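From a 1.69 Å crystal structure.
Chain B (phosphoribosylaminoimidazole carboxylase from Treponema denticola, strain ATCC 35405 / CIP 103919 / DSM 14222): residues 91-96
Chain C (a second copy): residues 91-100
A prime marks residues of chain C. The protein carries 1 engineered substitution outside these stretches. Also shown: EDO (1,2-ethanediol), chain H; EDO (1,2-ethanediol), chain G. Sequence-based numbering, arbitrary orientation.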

ATOM      1  N   SER B  91       1.042   0.172 -15.544  1.00 21.65           N
ATOM      2  CA  SER B  91       0.046   1.095 -15.072  1.00 23.17           C
ATOM      3  C   SER B  91       0.442   1.617 -13.715  1.00 22.27           C
ATOM      4  O   SER B  91       0.964   0.860 -12.894  1.00 27.34           O
ATOM      5  CB  SER B  91      -1.313   0.421 -14.964  1.00 27.53           C
ATOM      6  OG  SER B  91      -2.287   1.369 -14.509  1.00 32.72           O
ATOM      7  N   ASP B  92       0.124   2.882 -13.501  1.00 24.45           N
ATOM      8  CA  ASP B  92       0.421   3.554 -12.243  1.00 31.32           C
ATOM      9  C   ASP B  92      -0.858   3.742 -11.430  1.00 29.81           C
ATOM     10  O   ASP B  92      -0.791   4.199 -10.292  1.00 28.50           O
ATOM     11  CB  ASP B  92       1.100   4.905 -12.494  1.00 48.13           C
ATOM     12  CG  ASP B  92       0.534   5.629 -13.703  1.00 62.54           C
ATOM     13  OD1 ASP B  92      -0.667   5.441 -14.004  1.00 68.26           O
ATOM     14  OD2 ASP B  92       1.294   6.380 -14.357  1.00 67.78           O
ATOM     15  N   SER B  93      -2.018   3.391 -11.992  1.00 23.29           N
ATOM     16  CA  SER B  93      -3.279   3.420 -11.208  1.00 22.76           C
ATOM     17  C   SER B  93      -3.194   2.571  -9.943  1.00 17.21           C
ATOM     18  O   SER B  93      -2.674   1.465  -9.959  1.00 17.40           O
ATOM     19  CB  SER B  93      -4.440   2.953 -12.066  1.00 32.27           C
ATOM     20  OG  SER B  93      -4.650   3.877 -13.129  1.00 40.63           O
ATOM     21  N   PHE B  94      -3.729   3.098  -8.846  1.00 17.90           N
ATOM     22  CA  PHE B  94      -3.690   2.405  -7.577  1.00 15.51           C
ATOM     23  C   PHE B  94      -2.283   1.880  -7.243  1.00 15.89           C
ATOM     24  O   PHE B  94      -2.136   0.757  -6.794  1.00 16.26           O
ATOM     25  CB  PHE B  94      -4.681   1.258  -7.587  1.00 14.95           C
ATOM     26  CG  PHE B  94      -6.099   1.733  -7.677  1.00 15.37           C
ATOM     27  CD1 PHE B  94      -6.710   2.332  -6.596  1.00 15.97           C
ATOM     28  CD2 PHE B  94      -6.795   1.646  -8.865  1.00 24.17           C
ATOM     29  CE1 PHE B  94      -8.005   2.805  -6.669  1.00 21.72           C
ATOM     30  CE2 PHE B  94      -8.105   2.127  -8.951  1.00 25.47           C
ATOM     31  CZ  PHE B  94      -8.712   2.694  -7.842  1.00 24.99           C
ATOM     32  N   ALA B  95      -1.283   2.725  -7.505  1.00 20.88           N
ATOM     33  CA  ALA B  95       0.119   2.400  -7.216  1.00 26.72           C
ATOM     34  C   ALA B  95       0.532   1.088  -7.853  1.00 22.50           C
ATOM     35  O   ALA B  95       1.302   0.298  -7.293  1.00 21.79           O
ATOM     36  CB  ALA B  95       0.358   2.339  -5.744  1.00 29.00           C
ATOM     37  N   GLY B  96      -0.031   0.808  -9.024  1.00 16.51           N
ATOM     38  CA  GLY B  96       0.356  -0.388  -9.747  1.00 15.55           C
ATOM     39  C   GLY B  96      -0.323  -1.670  -9.339  1.00 16.10           C
ATOM     40  O   GLY B  96       0.082  -2.757  -9.754  1.00 15.73           O
TER
ATOM     41  N   SER C  91      -9.343   9.333  -8.351  1.00 18.52           N
ATOM     42  CA  SER C  91      -8.338  10.136  -7.642  1.00 20.09           C
ATOM     43  C   SER C  91      -7.114   9.308  -7.457  1.00 19.43           C
ATOM     44  O   SER C  91      -7.226   8.098  -7.228  1.00 22.50           O
ATOM     45  CB  SER C  91      -8.811  10.594  -6.274  1.00 23.88           C
ATOM     46  OG  SER C  91      -7.753  11.284  -5.595  1.00 25.73           O
ATOM     47  N   ASP C  92      -5.970   9.962  -7.538  1.00 18.66           N
ATOM     48  CA  ASP C  92      -4.712   9.276  -7.277  1.00 20.09           C
ATOM     49  C   ASP C  92      -4.130   9.707  -5.942  1.00 19.60           C
ATOM     50  O   ASP C  92      -3.001   9.373  -5.604  1.00 23.18           O
ATOM     51  CB  ASP C  92      -3.682   9.497  -8.386  1.00 24.40           C
ATOM     52  CG  ASP C  92      -2.480   8.579  -8.230  1.00 30.00           C
ATOM     53  OD1 ASP C  92      -2.697   7.388  -7.865  1.00 26.68           O
ATOM     54  OD2 ASP C  92      -1.329   9.037  -8.433  1.00 39.13           O
ATOM     55  N   SER C  93      -4.901  10.431  -5.146  1.00 18.95           N
ATOM     56  CA  SER C  93      -4.442  10.823  -3.806  1.00 19.22           C
ATOM     57  C   SER C  93      -4.189   9.538  -3.005  1.00 16.18           C
ATOM     58  O   SER C  93      -5.025   8.625  -3.060  1.00 17.77           O
ATOM     59  CB  SER C  93      -5.521  11.702  -3.144  1.00 23.85           C
ATOM     60  OG  SER C  93      -5.312  11.925  -1.754  1.00 30.45           O
ATOM     61  N   PHE C  94      -3.059   9.458  -2.299  1.00 15.62           N
ATOM     62  CA  PHE C  94      -2.721   8.282  -1.505  1.00 15.90           C
ATOM     63  C   PHE C  94      -2.907   7.004  -2.330  1.00 15.99           C
ATOM     64  O   PHE C  94      -3.459   5.999  -1.839  1.00 16.55           O
ATOM     65  CB  PHE C  94      -3.589   8.236  -0.248  1.00 14.50           C
ATOM     66  CG  PHE C  94      -3.321   9.383   0.693  1.00 14.48           C
ATOM     67  CD1 PHE C  94      -2.210   9.391   1.473  1.00 15.14           C
ATOM     68  CD2 PHE C  94      -4.226  10.410   0.811  1.00 22.89           C
ATOM     69  CE1 PHE C  94      -1.966  10.406   2.361  1.00 22.58           C
ATOM     70  CE2 PHE C  94      -3.980  11.465   1.670  1.00 26.27           C
ATOM     71  CZ  PHE C  94      -2.852  11.461   2.450  1.00 23.36           C
ATOM     72  N   ALA C  95      -2.401   7.094  -3.565  1.00 19.71           N
ATOM     73  CA  ALA C  95      -2.473   5.993  -4.536  1.00 24.03           C
ATOM     74  C   ALA C  95      -3.866   5.379  -4.658  1.00 21.20           C
ATOM     75  O   ALA C  95      -4.047   4.158  -4.725  1.00 21.36           O
ATOM     76  CB  ALA C  95      -1.501   4.941  -4.169  1.00 26.87           C
ATOM     77  N   GLY C  96      -4.880   6.235  -4.649  1.00 15.53           N
ATOM     78  CA  GLY C  96      -6.240   5.783  -4.850  1.00 14.95           C
ATOM     79  C   GLY C  96      -7.001   5.294  -3.647  1.00 15.38           C
ATOM     80  O   GLY C  96      -8.117   4.774  -3.794  1.00 15.32           O
ATOM     81  N   ALA C  97      -6.443   5.508  -2.462  1.00 14.38           N
ATOM     82  CA  ALA C  97      -7.018   4.941  -1.249  1.00 14.46           C
ATOM     83  C   ALA C  97      -8.370   5.507  -0.866  1.00 14.03           C
ATOM     84  O   ALA C  97      -9.042   4.920  -0.021  1.00 14.88           O
ATOM     85  CB  ALA C  97      -6.041   5.111  -0.089  1.00 16.00           C
ATOM     86  N   ASP C  98      -8.833   6.578  -1.520  1.00 13.95           N
ATOM     87  CA  ASP C  98     -10.228   7.033  -1.296  1.00 13.05           C
ATOM     88  C   ASP C  98     -11.245   5.915  -1.635  1.00 13.33           C
ATOM     89  O   ASP C  98     -12.382   5.936  -1.178  1.00 14.41           O
ATOM     90  CB  ASP C  98     -10.571   8.280  -2.139  1.00 13.67           C
ATOM     91  CG  ASP C  98      -9.914   9.556  -1.655  1.00 15.79           C
ATOM     92  OD1 ASP C  98      -9.759   9.714  -0.428  1.00 15.10           O
ATOM     93  OD2 ASP C  98      -9.566  10.426  -2.501  1.00 18.04           O
ATOM     94  N   ILE C  99     -10.827   4.964  -2.476  1.00 14.30           N
ATOM     95  CA  ILE C  99     -11.727   3.885  -2.862  1.00 14.20           C
ATOM     96  C   ILE C  99     -12.233   3.097  -1.631  1.00 13.88           C
ATOM     97  O   ILE C  99     -13.373   2.620  -1.638  1.00 15.48           O
ATOM     98  CB  ILE C  99     -11.060   2.938  -3.878  1.00 12.30           C
ATOM     99  CG1 ILE C  99     -12.134   2.069  -4.596  1.00 16.11           C
ATOM    100  CG2 ILE C  99      -9.987   2.066  -3.240  1.00 14.85           C
ATOM    101  CD1 ILE C  99     -13.286   2.759  -5.203  1.00 17.81           C
ATOM    102  N   TYR C 100     -11.442   2.985  -0.577  1.00 14.08           N
ATOM    103  CA  TYR C 100     -11.869   2.163   0.560  1.00 15.14           C
ATOM    104  C   TYR C 100     -13.079   2.749   1.271  1.00 17.24           C
ATOM    105  O   TYR C 100     -13.852   1.986   1.864  1.00 18.35           O
ATOM    106  CB  TYR C 100     -10.733   1.950   1.543  1.00 15.31           C
ATOM    107  CG  TYR C 100      -9.666   1.074   0.935  1.00 15.93           C
ATOM    108  CD1 TYR C 100      -9.901  -0.308   0.807  1.00 22.15           C
ATOM    109  CD2 TYR C 100      -8.512   1.610   0.413  1.00 18.41           C
ATOM    110  CE1 TYR C 100      -8.954  -1.126   0.204  1.00 21.11           C
ATOM    111  CE2 TYR C 100      -7.559   0.790  -0.190  1.00 23.09           C
ATOM    112  CZ  TYR C 100      -7.818  -0.581  -0.293  1.00 24.77           C
ATOM    113  OH  TYR C 100      -6.865  -1.380  -0.894  1.00 33.82           O
TER
HETATM  114  C1  EDO H 200     -11.194   6.361  -5.964  1.00 39.85           C
HETATM  115  O1  EDO H 200     -12.146   6.138  -7.007  1.00 42.93           O
HETATM  116  C2  EDO H 200      -9.807   6.147  -6.554  1.00 36.04           C
HETATM  117  O2  EDO H 200      -9.825   6.389  -7.989  1.00 33.95           O
HETATM  118  C1  EDO G 200       2.205  -3.397 -14.345  1.00 43.29           C
HETATM  119  O1  EDO G 200       2.522  -2.066 -13.862  1.00 37.60           O
HETATM  120  C2  EDO G 200       0.901  -3.783 -13.692  1.00 44.59           C
HETATM  121  O2  EDO G 200       0.729  -2.791 -12.669  1.00 45.68           O
HETATM  122  O   HOH W   1      -0.575   5.830  -7.987  1.00 53.91           O
HETATM  123  O   HOH W   2      -4.808   5.718  -8.784  1.00 27.93           O

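No direct hydrogen bond joins these two copies of the same loop, and yet polar groups bind them: the carboxylate of Asp92′ reaches its neighbour through two water molecules, both held by the same oxygen. Water 1 donates to Asp92′ OD1 at 2.6 Å and to Asp92 O at 2.8 Å, bridging two atoms that lie 4.4 Å apart, Asp92 O and Asp92′ OD1. Water 2 donates to Asp92′ OD1 at 2.8 Å and accepts from Phe94 N, also at 2.8 Å. A single carboxylate oxygen thus serves, at one remove, both a carbonyl and an amide of the opposing backbone. Water can do this because it donates and accepts alike, so that an anionic oxygen can be linked to another acceptor as readily as to a donor.

The example illustrates a general principle: identical segments meeting across an interface need not use the same residues in the same way. Phe94 has 80 Å² covered by the other stretch, whereas Phe94′ has none and its side chain is out of reach of the other stretch. The two rings nevertheless adopt nearly the same rotamer, with chi1 of -66° and -65°, so the difference lies in where each loop is placed and not in how its side chain is turned. The aspartates do differ in conformation, Asp92 being p and Asp92′ t in chi1.

Phe94 makes the most extensive contact. Its CA-to-CB bond points away from the other stretch, but the end of the ring comes nearer. There Phe94 CE1 approaches Gly96′ O at 3.5 Å, with the oxygen at the ring edge, near its plane, where aromatic hydrogens present a slightly positive rim to a carbonyl. The same CE1 lies 4.0 Å from Ile99′ CG2, an apolar contact. At the backbone, Phe94 CA stands 3.4 Å from Ala95′ O with an angle of 160° at the hydrogen, a nearly straight CA-H...O contact.

Gly96′ shows how a missing side chain can make room for a neighbour. An ideal CB on this residue would fall 2.5 Å from Phe94 CD1, a clash. Its backbone angles, 86/10, would also jam a CB against the preceding carbonyl oxygen, so glycine is called for even without the partner. Gly96′ O has a further role within its own chain, accepting from Ile99′ N at 3.0 Å in a type I turn that spans Gly96′ to Ile99′.

One feature of the contact does pair like with like. Ala95 CB and Ala95′ CB meet at 3.6 Å, a close packing of two methyl groups, each set on a bond directed sideways to the other stretch. Behind these contacts, both loops repeat the same internal brace: Ser93 N donates to Ser91 OG at 3.2 Å, and Ser93′ N to Ser91′ OG at 3.0 Å. Similar local architecture therefore supports markedly unequal roles across the interface.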